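PDB 1WZ8: enoyl-CoA hydratase, which probably catalyses the hydration of 2-enoyl-CoA thioesters to 3-hydroxyacyl-CoA as a hexameric member of the crotonase family. Local coordinates for residues A[21-26]-A[194-199]; A[99-104]-A[220-225]; A[104-109]-A[204-209]; A[125-130]-A[216-221]. All coordinates share one frame; numbering follows the deposited sequence.

Contact 1: A[21-26]-A[194-199]; sequences VLEITF and KVYEKA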
# COMPACT_ATOMS: atom_id res chain seq x y z
N VAL A 21 36.39 1.67 1.15
CA VAL A 21 35.66 0.85 2.10
C VAL A 21 35.85 1.36 3.52
O VAL A 21 36.92 1.21 4.11
CB VAL A 21 36.12 -0.62 2.05
CG1 VAL A 21 35.32 -1.45 3.04
CG2 VAL A 21 35.96 -1.17 0.63
N LEU A 22 34.81 1.97 4.08
CA LEU A 22 34.89 2.45 5.45
C LEU A 22 34.46 1.32 6.35
O LEU A 22 33.30 0.89 6.34
CB LEU A 22 33.98 3.66 5.66
CG LEU A 22 33.97 4.18 7.10
CD1 LEU A 22 35.38 4.56 7.52
CD2 LEU A 22 33.04 5.37 7.21
N GLU A 23 35.40 0.82 7.14
CA GLU A 23 35.11 -0.27 8.05
C GLU A 23 34.80 0.25 9.44
O GLU A 23 35.59 0.99 10.02
CB GLU A 23 36.31 -1.22 8.12
CG GLU A 23 36.09 -2.40 9.04
CD GLU A 23 37.36 -3.18 9.26
OE1 GLU A 23 38.30 -2.63 9.87
OE2 GLU A 23 37.42 -4.35 8.83
N ILE A 24 33.64 -0.14 9.96
CA ILE A 24 33.24 0.28 11.30
C ILE A 24 33.24 -0.95 12.20
O ILE A 24 32.46 -1.88 12.00
CB ILE A 24 31.82 0.88 11.31
CG1 ILE A 24 31.75 2.08 10.36
CG2 ILE A 24 31.45 1.32 12.72
CD1 ILE A 24 30.40 2.78 10.35
N THR A 25 34.15 -0.96 13.18
CA THR A 25 34.26 -2.06 14.12
C THR A 25 33.66 -1.59 15.44
O THR A 25 34.05 -0.55 15.97
CB THR A 25 35.75 -2.45 14.37
OG1 THR A 25 36.34 -2.90 13.14
CG2 THR A 25 35.84 -3.57 15.39
N PHE A 26 32.71 -2.34 15.98
CA PHE A 26 32.10 -1.95 17.24
C PHE A 26 32.48 -2.90 18.36
O PHE A 26 32.67 -4.10 18.15
CB PHE A 26 30.58 -1.85 17.09
CG PHE A 26 29.92 -3.11 16.60
CD1 PHE A 26 29.54 -4.10 17.49
CD2 PHE A 26 29.67 -3.29 15.24
CE1 PHE A 26 28.90 -5.26 17.04
CE2 PHE A 26 29.03 -4.44 14.78
CZ PHE A 26 28.65 -5.42 15.68
N LYS A 194 36.47 -17.74 7.24
CA LYS A 194 36.51 -16.90 6.05
C LYS A 194 35.51 -15.76 6.03
O LYS A 194 35.47 -14.99 5.06
CB LYS A 194 36.28 -17.76 4.81
CG LYS A 194 37.27 -18.90 4.61
CD LYS A 194 38.59 -18.37 4.10
CE LYS A 194 39.55 -19.51 3.78
NZ LYS A 194 40.79 -19.02 3.11
N VAL A 195 34.70 -15.62 7.08
CA VAL A 195 33.68 -14.58 7.12
C VAL A 195 34.20 -13.17 6.84
O VAL A 195 33.78 -12.53 5.87
CB VAL A 195 32.92 -14.59 8.47
CG1 VAL A 195 31.90 -13.45 8.51
CG2 VAL A 195 32.22 -15.94 8.65
N TYR A 196 35.09 -12.68 7.69
CA TYR A 196 35.62 -11.34 7.47
C TYR A 196 36.28 -11.20 6.10
O TYR A 196 36.05 -10.22 5.39
CB TYR A 196 36.64 -10.96 8.56
CG TYR A 196 37.25 -9.60 8.31
CD1 TYR A 196 36.49 -8.45 8.41
CD2 TYR A 196 38.59 -9.48 7.93
CE1 TYR A 196 37.04 -7.19 8.14
CE2 TYR A 196 39.15 -8.23 7.66
CZ TYR A 196 38.36 -7.09 7.76
OH TYR A 196 38.91 -5.85 7.48
N GLU A 197 37.09 -12.18 5.72
CA GLU A 197 37.77 -12.15 4.43
C GLU A 197 36.80 -11.99 3.25
O GLU A 197 37.02 -11.17 2.36
CB GLU A 197 38.60 -13.42 4.24
CG GLU A 197 39.14 -13.62 2.84
CD GLU A 197 40.02 -14.85 2.73
OE1 GLU A 197 41.09 -14.87 3.37
OE2 GLU A 197 39.64 -15.80 2.01
N LYS A 198 35.73 -12.79 3.25
CA LYS A 198 34.74 -12.73 2.17
C LYS A 198 33.94 -11.43 2.25
O LYS A 198 33.63 -10.83 1.22
CB LYS A 198 33.79 -13.92 2.26
CG LYS A 198 32.72 -13.98 1.17
CD LYS A 198 33.35 -14.17 -0.22
CE LYS A 198 32.28 -14.29 -1.30
NZ LYS A 198 32.87 -14.53 -2.66
N ALA A 199 33.59 -11.01 3.46
CA ALA A 199 32.83 -9.77 3.61
C ALA A 199 33.63 -8.60 3.06
O ALA A 199 33.09 -7.72 2.38
CB ALA A 199 32.49 -9.54 5.08
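Glu23, on strand 21-26, and Tyr196, in the first turn of helix 195-207, reach toward each other and meet through a single oxygen of each, Tyr196 OH and Glu23 OE2. The two side chains cross at about a right angle. The carboxylate plane of Glu23 is turned 45° against the phenol ring. Tyr196 OH donates a hydrogen bond to Glu23 OE2 at 2.5 Å, which is short for such a pair. The hydroxyl comes from the syn side of the carboxylate but lies 29° out of its plane. OE2 lies at the edge of the Tyr196 ring, near its plane and on the CE1 side.

Glu23 is extended: CG is anti to the backbone N, and the chain stays straight through CD. Tyr196 also has its CG anti to the backbone N (chi1 177°), which points its ring toward the strand. The backbones remain well apart: the closest CA pair, Glu23 CA and Ala199 CA, is 10.7 Å distant. The bond is a near-surface one, and both residues are partly exposed.

Leu59 of strand 57-62 touches both side chains. The Tyr196 ring also makes a cation-pi contact with Arg61. The arrangement is a side-chain tether between a helix and the face of the sheet it packs on, within the alpha/beta core of the crotonase fold.

Contact 2: A[99-104]-A[220-225]; sequences GPLNFP and ALNHWY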
# COMPACT_ATOMS: atom_id res chain seq x y z
N GLY A 99 18.73 3.44 9.61
CA GLY A 99 20.00 4.09 9.36
C GLY A 99 20.71 3.45 8.19
O GLY A 99 21.02 4.12 7.20
N PRO A 100 20.98 2.14 8.26
CA PRO A 100 21.65 1.44 7.17
C PRO A 100 20.81 1.47 5.88
O PRO A 100 21.34 1.68 4.79
CB PRO A 100 21.81 0.03 7.71
CG PRO A 100 21.91 0.25 9.19
CD PRO A 100 20.84 1.27 9.44
N LEU A 101 19.50 1.28 6.02
CA LEU A 101 18.61 1.28 4.87
C LEU A 101 18.60 2.59 4.11
O LEU A 101 18.54 2.60 2.88
CB LEU A 101 17.17 0.94 5.27
CG LEU A 101 16.80 -0.49 5.64
CD1 LEU A 101 15.28 -0.60 5.72
CD2 LEU A 101 17.33 -1.47 4.60
N ASN A 102 18.65 3.70 4.84
CA ASN A 102 18.64 5.00 4.19
C ASN A 102 20.01 5.59 3.91
O ASN A 102 20.11 6.67 3.33
CB ASN A 102 17.77 5.98 4.99
CG ASN A 102 16.29 5.64 4.90
OD1 ASN A 102 15.78 5.34 3.83
ND2 ASN A 102 15.60 5.69 6.03
N PHE A 103 21.07 4.89 4.31
CA PHE A 103 22.42 5.37 4.02
C PHE A 103 22.57 5.17 2.51
O PHE A 103 22.17 4.15 1.98
CB PHE A 103 23.46 4.54 4.77
CG PHE A 103 24.85 5.08 4.65
CD1 PHE A 103 25.16 6.33 5.18
CD2 PHE A 103 25.83 4.37 3.97
CE1 PHE A 103 26.44 6.87 5.03
CE2 PHE A 103 27.11 4.90 3.81
CZ PHE A 103 27.42 6.15 4.34
N PRO A 104 23.15 6.16 1.80
CA PRO A 104 23.31 6.02 0.35
C PRO A 104 24.23 4.94 -0.21
O PRO A 104 24.00 4.44 -1.31
CB PRO A 104 23.74 7.42 -0.08
CG PRO A 104 24.49 7.92 1.12
CD PRO A 104 23.61 7.48 2.26
N ALA A 220 16.02 2.41 -4.61
CA ALA A 220 14.80 1.92 -5.23
C ALA A 220 14.35 0.59 -4.62
O ALA A 220 13.17 0.39 -4.35
CB ALA A 220 14.99 1.77 -6.73
N LEU A 221 15.29 -0.33 -4.41
CA LEU A 221 14.94 -1.61 -3.80
C LEU A 221 14.42 -1.42 -2.38
O LEU A 221 13.45 -2.07 -1.98
CB LEU A 221 16.15 -2.56 -3.77
CG LEU A 221 16.61 -3.23 -5.07
CD1 LEU A 221 17.94 -3.93 -4.81
CD2 LEU A 221 15.57 -4.23 -5.55
N ASN A 222 15.05 -0.53 -1.63
CA ASN A 222 14.64 -0.32 -0.24
C ASN A 222 13.24 0.25 -0.06
O ASN A 222 12.70 0.22 1.04
CB ASN A 222 15.69 0.52 0.50
CG ASN A 222 16.87 -0.31 0.96
OD1 ASN A 222 16.82 -1.54 0.90
ND2 ASN A 222 17.92 0.34 1.43
N HIS A 223 12.64 0.76 -1.14
CA HIS A 223 11.28 1.26 -1.04
C HIS A 223 10.35 0.08 -0.74
O HIS A 223 9.21 0.28 -0.30
CB HIS A 223 10.84 1.95 -2.33
CG HIS A 223 11.13 3.42 -2.36
ND1 HIS A 223 10.77 4.27 -1.34
CD2 HIS A 223 11.73 4.19 -3.30
CE1 HIS A 223 11.13 5.51 -1.65
NE2 HIS A 223 11.71 5.49 -2.83
N TRP A 224 10.81 -1.14 -0.99
CA TRP A 224 9.98 -2.30 -0.67
C TRP A 224 9.84 -2.37 0.84
O TRP A 224 8.76 -2.65 1.36
CB TRP A 224 10.60 -3.60 -1.19
CG TRP A 224 10.32 -3.85 -2.64
CD1 TRP A 224 10.97 -3.29 -3.71
CD2 TRP A 224 9.30 -4.69 -3.18
NE1 TRP A 224 10.41 -3.74 -4.88
CE2 TRP A 224 9.39 -4.60 -4.59
CE3 TRP A 224 8.32 -5.52 -2.62
CZ2 TRP A 224 8.53 -5.30 -5.44
CZ3 TRP A 224 7.47 -6.23 -3.47
CH2 TRP A 224 7.58 -6.11 -4.87
N TYR A 225 10.93 -2.11 1.55
CA TYR A 225 10.88 -2.12 3.00
C TYR A 225 10.14 -0.89 3.53
O TYR A 225 9.33 -0.99 4.44
CB TYR A 225 12.29 -2.13 3.60
CG TYR A 225 13.04 -3.44 3.46
CD1 TYR A 225 12.45 -4.65 3.81
CD2 TYR A 225 14.38 -3.45 3.04
CE1 TYR A 225 13.16 -5.84 3.76
CE2 TYR A 225 15.10 -4.64 2.99
CZ TYR A 225 14.49 -5.83 3.35
OH TYR A 225 15.21 -7.00 3.33
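This is a buried helix-to-helix contact of the crotonase fold, made by Leu101, Asn222 and Tyr225. It joins the C-terminal part of helix 83-102 to helix 211-226. The backbones come close, with Leu101 CA and Asn222 CA 6.7 Å apart.

One polar bond and a small apolar patch hold it. Asn222 ND2 donates to the backbone Leu101 O at 2.8 Å. The donor lies in the carbonyl plane, on a lone pair. The bond is bent, with an N-H...O angle of 130°, and the acceptor is tilted 22° from the Asn222 amide plane. The other end of the amide serves the assembly: Asn222 OD1 accepts a hydrogen bond from Lys166 of the second subunit. The amide is thus held at both ends, which fixes which way round it lies.

Leu101 carries the apolar part. Its side chain crosses that of Tyr225 at about a right angle. Leu154 of helix 152-155 also touches Leu101, and Leu155 touches Tyr225, so these helices share one core. Leu101 CD2 touches both partners, 3.7 Å from Asn222 ND2 and 3.9 Å from Tyr225 CD2.

Contact 3: A[104-109]-A[204-209]; sequences PRPVVA and ERLAQG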
# COMPACT_ATOMS: atom_id res chain seq x y z
N PRO A 104 23.15 6.16 1.80
CA PRO A 104 23.31 6.02 0.35
C PRO A 104 24.23 4.94 -0.21
O PRO A 104 24.00 4.44 -1.31
CB PRO A 104 23.74 7.42 -0.08
CG PRO A 104 24.49 7.92 1.12
CD PRO A 104 23.61 7.48 2.26
N ARG A 105 25.28 4.58 0.53
CA ARG A 105 26.22 3.58 0.06
C ARG A 105 25.88 2.17 0.55
O ARG A 105 25.23 2.00 1.58
CB ARG A 105 27.64 3.93 0.51
CG ARG A 105 28.00 5.39 0.37
CD ARG A 105 27.72 5.88 -1.04
NE ARG A 105 27.69 7.34 -1.10
CZ ARG A 105 27.24 8.03 -2.14
NH1 ARG A 105 26.79 7.39 -3.22
NH2 ARG A 105 27.22 9.35 -2.11
N PRO A 106 26.30 1.15 -0.20
CA PRO A 106 26.04 -0.24 0.18
C PRO A 106 26.72 -0.55 1.50
O PRO A 106 27.83 -0.08 1.76
CB PRO A 106 26.66 -1.04 -0.97
CG PRO A 106 26.48 -0.11 -2.15
CD PRO A 106 26.89 1.22 -1.55
N VAL A 107 26.04 -1.33 2.34
CA VAL A 107 26.55 -1.71 3.65
C VAL A 107 26.67 -3.23 3.70
O VAL A 107 25.73 -3.94 3.37
CB VAL A 107 25.60 -1.24 4.78
CG1 VAL A 107 26.12 -1.70 6.14
CG2 VAL A 107 25.47 0.28 4.74
N VAL A 108 27.84 -3.71 4.11
CA VAL A 108 28.11 -5.13 4.22
C VAL A 108 28.37 -5.47 5.68
O VAL A 108 29.04 -4.71 6.38
CB VAL A 108 29.36 -5.53 3.40
CG1 VAL A 108 29.63 -7.02 3.55
CG2 VAL A 108 29.17 -5.15 1.93
N ALA A 109 27.84 -6.60 6.14
CA ALA A 109 28.06 -7.02 7.51
C ALA A 109 28.82 -8.34 7.56
O ALA A 109 28.44 -9.31 6.90
CB ALA A 109 26.73 -7.16 8.24
N GLU A 204 34.84 -4.54 -1.03
CA GLU A 204 35.77 -3.97 -2.00
C GLU A 204 35.14 -3.95 -3.38
O GLU A 204 35.24 -2.94 -4.09
CB GLU A 204 37.08 -4.76 -2.02
CG GLU A 204 38.14 -4.15 -2.92
CD GLU A 204 39.50 -4.79 -2.74
OE1 GLU A 204 40.47 -4.31 -3.38
OE2 GLU A 204 39.62 -5.75 -1.96
N ARG A 205 34.50 -5.05 -3.77
CA ARG A 205 33.84 -5.14 -5.08
C ARG A 205 32.79 -4.05 -5.23
O ARG A 205 32.65 -3.46 -6.30
CB ARG A 205 33.17 -6.51 -5.27
CG ARG A 205 34.12 -7.64 -5.64
CD ARG A 205 33.34 -8.94 -5.88
NE ARG A 205 32.44 -8.86 -7.03
CZ ARG A 205 31.51 -9.77 -7.31
NH1 ARG A 205 31.34 -10.82 -6.52
NH2 ARG A 205 30.74 -9.62 -8.38
N LEU A 206 32.04 -3.80 -4.17
CA LEU A 206 31.02 -2.76 -4.19
C LEU A 206 31.67 -1.39 -4.35
O LEU A 206 31.15 -0.53 -5.06
CB LEU A 206 30.19 -2.81 -2.91
CG LEU A 206 29.26 -4.02 -2.79
CD1 LEU A 206 28.79 -4.16 -1.35
CD2 LEU A 206 28.08 -3.85 -3.73
N ALA A 207 32.80 -1.19 -3.68
CA ALA A 207 33.51 0.09 -3.77
C ALA A 207 34.06 0.29 -5.18
O ALA A 207 34.34 1.41 -5.58
CB ALA A 207 34.65 0.13 -2.75
N GLN A 208 34.21 -0.79 -5.92
CA GLN A 208 34.71 -0.71 -7.29
C GLN A 208 33.57 -0.53 -8.29
O GLN A 208 33.80 -0.32 -9.48
CB GLN A 208 35.51 -1.96 -7.64
CG GLN A 208 36.80 -2.08 -6.86
CD GLN A 208 37.49 -3.41 -7.09
OE1 GLN A 208 38.59 -3.65 -6.59
NE2 GLN A 208 36.84 -4.29 -7.84
N GLY A 209 32.34 -0.61 -7.80
CA GLY A 209 31.19 -0.46 -8.67
C GLY A 209 30.84 0.99 -8.90
O GLY A 209 31.50 1.89 -8.37
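Leu206 reaches Val108 and Pro106 because its CG stands anti to the carbonyl carbon (chi1 -71°) and CD1 stands anti to CA (chi2 164°). On the strand side, a chi1 of 179° sets Val108 CG2 anti to the carbonyl carbon, beside the backbone N, where it meets the leucine. The contact is a helix packed on a sheet in the crotonase fold. The C-terminal part of helix 195-207 lies over the start of strand 107-111.

The contact is wholly apolar, and no hydrogen bond crosses it. All three residues are buried. Leu206 CD1 does most of the touching and meets both partners. Pro106 CB is 3.8 Å from it. Pro106 CB also lies 4.2 Å from Leu206 CD2, so the proline faces both branches of the leucine. Val108 also packs on Ala199 and Val202 of the same helix.

The second subunit completes the surroundings. Its Leu171 packs on Leu206, and its Glu173 makes a salt bridge with Arg205, so this helix end also forms part of the subunit interface. The tightest point is between methyls: Val108 CG2 and Leu206 CD1 are 3.4 Å apart, closer than usual carbon contact.

Contact 4: A[125-130]-A[216-221]; sequences AADIAV and HTKHAL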
# COMPACT_ATOMS: atom_id res chain seq x y z
N ALA A 125 19.85 -5.44 8.41
CA ALA A 125 19.55 -4.14 7.83
C ALA A 125 20.60 -3.84 6.76
O ALA A 125 20.36 -3.05 5.83
CB ALA A 125 19.58 -3.06 8.91
N ALA A 126 21.77 -4.46 6.90
CA ALA A 126 22.84 -4.26 5.93
C ALA A 126 22.33 -4.79 4.60
O ALA A 126 21.43 -5.63 4.56
CB ALA A 126 24.09 -5.02 6.37
N ASP A 127 22.92 -4.31 3.51
CA ASP A 127 22.50 -4.74 2.19
C ASP A 127 22.95 -6.16 1.91
O ASP A 127 22.22 -6.94 1.30
CB ASP A 127 23.07 -3.78 1.15
CG ASP A 127 22.58 -2.37 1.36
OD1 ASP A 127 21.39 -2.12 1.07
OD2 ASP A 127 23.36 -1.52 1.83
N ILE A 128 24.15 -6.50 2.36
CA ILE A 128 24.67 -7.83 2.15
C ILE A 128 25.30 -8.32 3.45
O ILE A 128 26.12 -7.63 4.04
CB ILE A 128 25.74 -7.85 1.04
CG1 ILE A 128 25.11 -7.45 -0.30
CG2 ILE A 128 26.36 -9.25 0.93
CD1 ILE A 128 26.07 -7.41 -1.46
N ALA A 129 24.89 -9.49 3.90
CA ALA A 129 25.44 -10.06 5.11
C ALA A 129 26.15 -11.34 4.74
O ALA A 129 25.62 -12.16 3.98
CB ALA A 129 24.33 -10.36 6.12
N VAL A 130 27.36 -11.50 5.25
CA VAL A 130 28.14 -12.71 5.01
C VAL A 130 28.21 -13.38 6.37
O VAL A 130 28.69 -12.78 7.33
CB VAL A 130 29.57 -12.39 4.53
CG1 VAL A 130 30.35 -13.68 4.31
CG2 VAL A 130 29.52 -11.57 3.24
N HIS A 216 21.31 4.56 -6.35
CA HIS A 216 19.96 4.53 -6.89
C HIS A 216 19.30 3.15 -6.87
O HIS A 216 18.10 3.04 -6.61
CB HIS A 216 19.97 5.10 -8.32
CG HIS A 216 20.28 6.56 -8.36
ND1 HIS A 216 20.38 7.26 -9.54
CD2 HIS A 216 20.49 7.45 -7.37
CE1 HIS A 216 20.64 8.53 -9.27
NE2 HIS A 216 20.71 8.67 -7.96
N THR A 217 20.08 2.10 -7.11
CA THR A 217 19.53 0.75 -7.10
C THR A 217 19.16 0.37 -5.67
O THR A 217 18.09 -0.20 -5.43
CB THR A 217 20.54 -0.27 -7.67
OG1 THR A 217 20.88 0.09 -9.01
CG2 THR A 217 19.94 -1.67 -7.68
N LYS A 218 20.05 0.67 -4.72
CA LYS A 218 19.78 0.36 -3.32
C LYS A 218 18.55 1.12 -2.87
O LYS A 218 17.65 0.56 -2.25
CB LYS A 218 20.97 0.75 -2.43
CG LYS A 218 20.61 0.81 -0.94
CD LYS A 218 21.82 1.06 -0.06
CE LYS A 218 21.39 1.19 1.40
NZ LYS A 218 22.55 1.21 2.33
N HIS A 219 18.51 2.41 -3.19
CA HIS A 219 17.39 3.26 -2.80
C HIS A 219 16.06 2.74 -3.32
O HIS A 219 15.09 2.65 -2.58
CB HIS A 219 17.61 4.69 -3.30
CG HIS A 219 16.52 5.63 -2.90
ND1 HIS A 219 16.36 6.07 -1.61
CD2 HIS A 219 15.53 6.20 -3.62
CE1 HIS A 219 15.31 6.87 -1.54
NE2 HIS A 219 14.79 6.96 -2.75
N ALA A 220 16.02 2.41 -4.61
CA ALA A 220 14.80 1.92 -5.23
C ALA A 220 14.35 0.59 -4.62
O ALA A 220 13.17 0.39 -4.35
CB ALA A 220 14.99 1.77 -6.73
N LEU A 221 15.29 -0.33 -4.41
CA LEU A 221 14.94 -1.61 -3.80
C LEU A 221 14.42 -1.42 -2.38
O LEU A 221 13.45 -2.07 -1.98
CB LEU A 221 16.15 -2.56 -3.77
CG LEU A 221 16.61 -3.23 -5.07
CD1 LEU A 221 17.94 -3.93 -4.81
CD2 LEU A 221 15.57 -4.23 -5.55
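Asp127 and Lys218 form a buried salt bridge, and they are the two residues that join segments 125-130 and 216-221. Lys218 NZ donates to Asp127 OD2 at 2.9 Å, using the syn lone pair of that oxygen. Lys218 has CG anti to the backbone N (chi1 164°) and stays fully extended, which carries its amine from the helix to Asp127 OD2.

The packing is tight around this pair. The two side chains cross at about a right angle, and the end of the lysine chain lies against both carboxylate oxygens. Lys218 CD and CE lie 3.4 Å and 3.3 Å from Asp127 OD1. Elsewhere the segments stand apart; even Asp127 CA and Lys218 CA, the closest such pair, are 8.0 Å distant. Away from the pair the segments do not touch, yet both touching residues are buried. The second subunit packs there instead, its Leu171 on Ile128 and its Val153 on Leu221.

Both charged ends have further partners. Lys218 NZ also donates to Pro100 O and Arg105 O, while Asp127 OD2 accepts from Val107 N. Asp127 OD1 makes a salt bridge with Lys166 of the second subunit. Asp127 follows helix 118-125, whose start supplies an oxyanion-hole amide in crotonase relatives. The arrangement is a buried ionic network that ties strand starts and a helix of the crotonase core to the subunit interface.

Along the chain the first segments come in the order 21-26, 99-104, 104-109 and 125-130, and the partner segments follow in the order of contacts 1, 3, 4 and 2. Contacts 1 and 3 use helix 195-207 and lie about 11 Å apart between centres. Contacts 2 and 4 use the next helix, 211-226, with centres about 6 Å apart. Contacts 1, 3 and 4 all reach the six-stranded sheet, on strands 21-26, 107-111 and 128-132. Contacts 3 and 4, with centres about 9 Å apart, sit on neighbouring strands. Late helices are thus fastened to the earlier core. Contacts 2, 3 and 4 also touch the second subunit, so this part of the core continues into the hexamer interface.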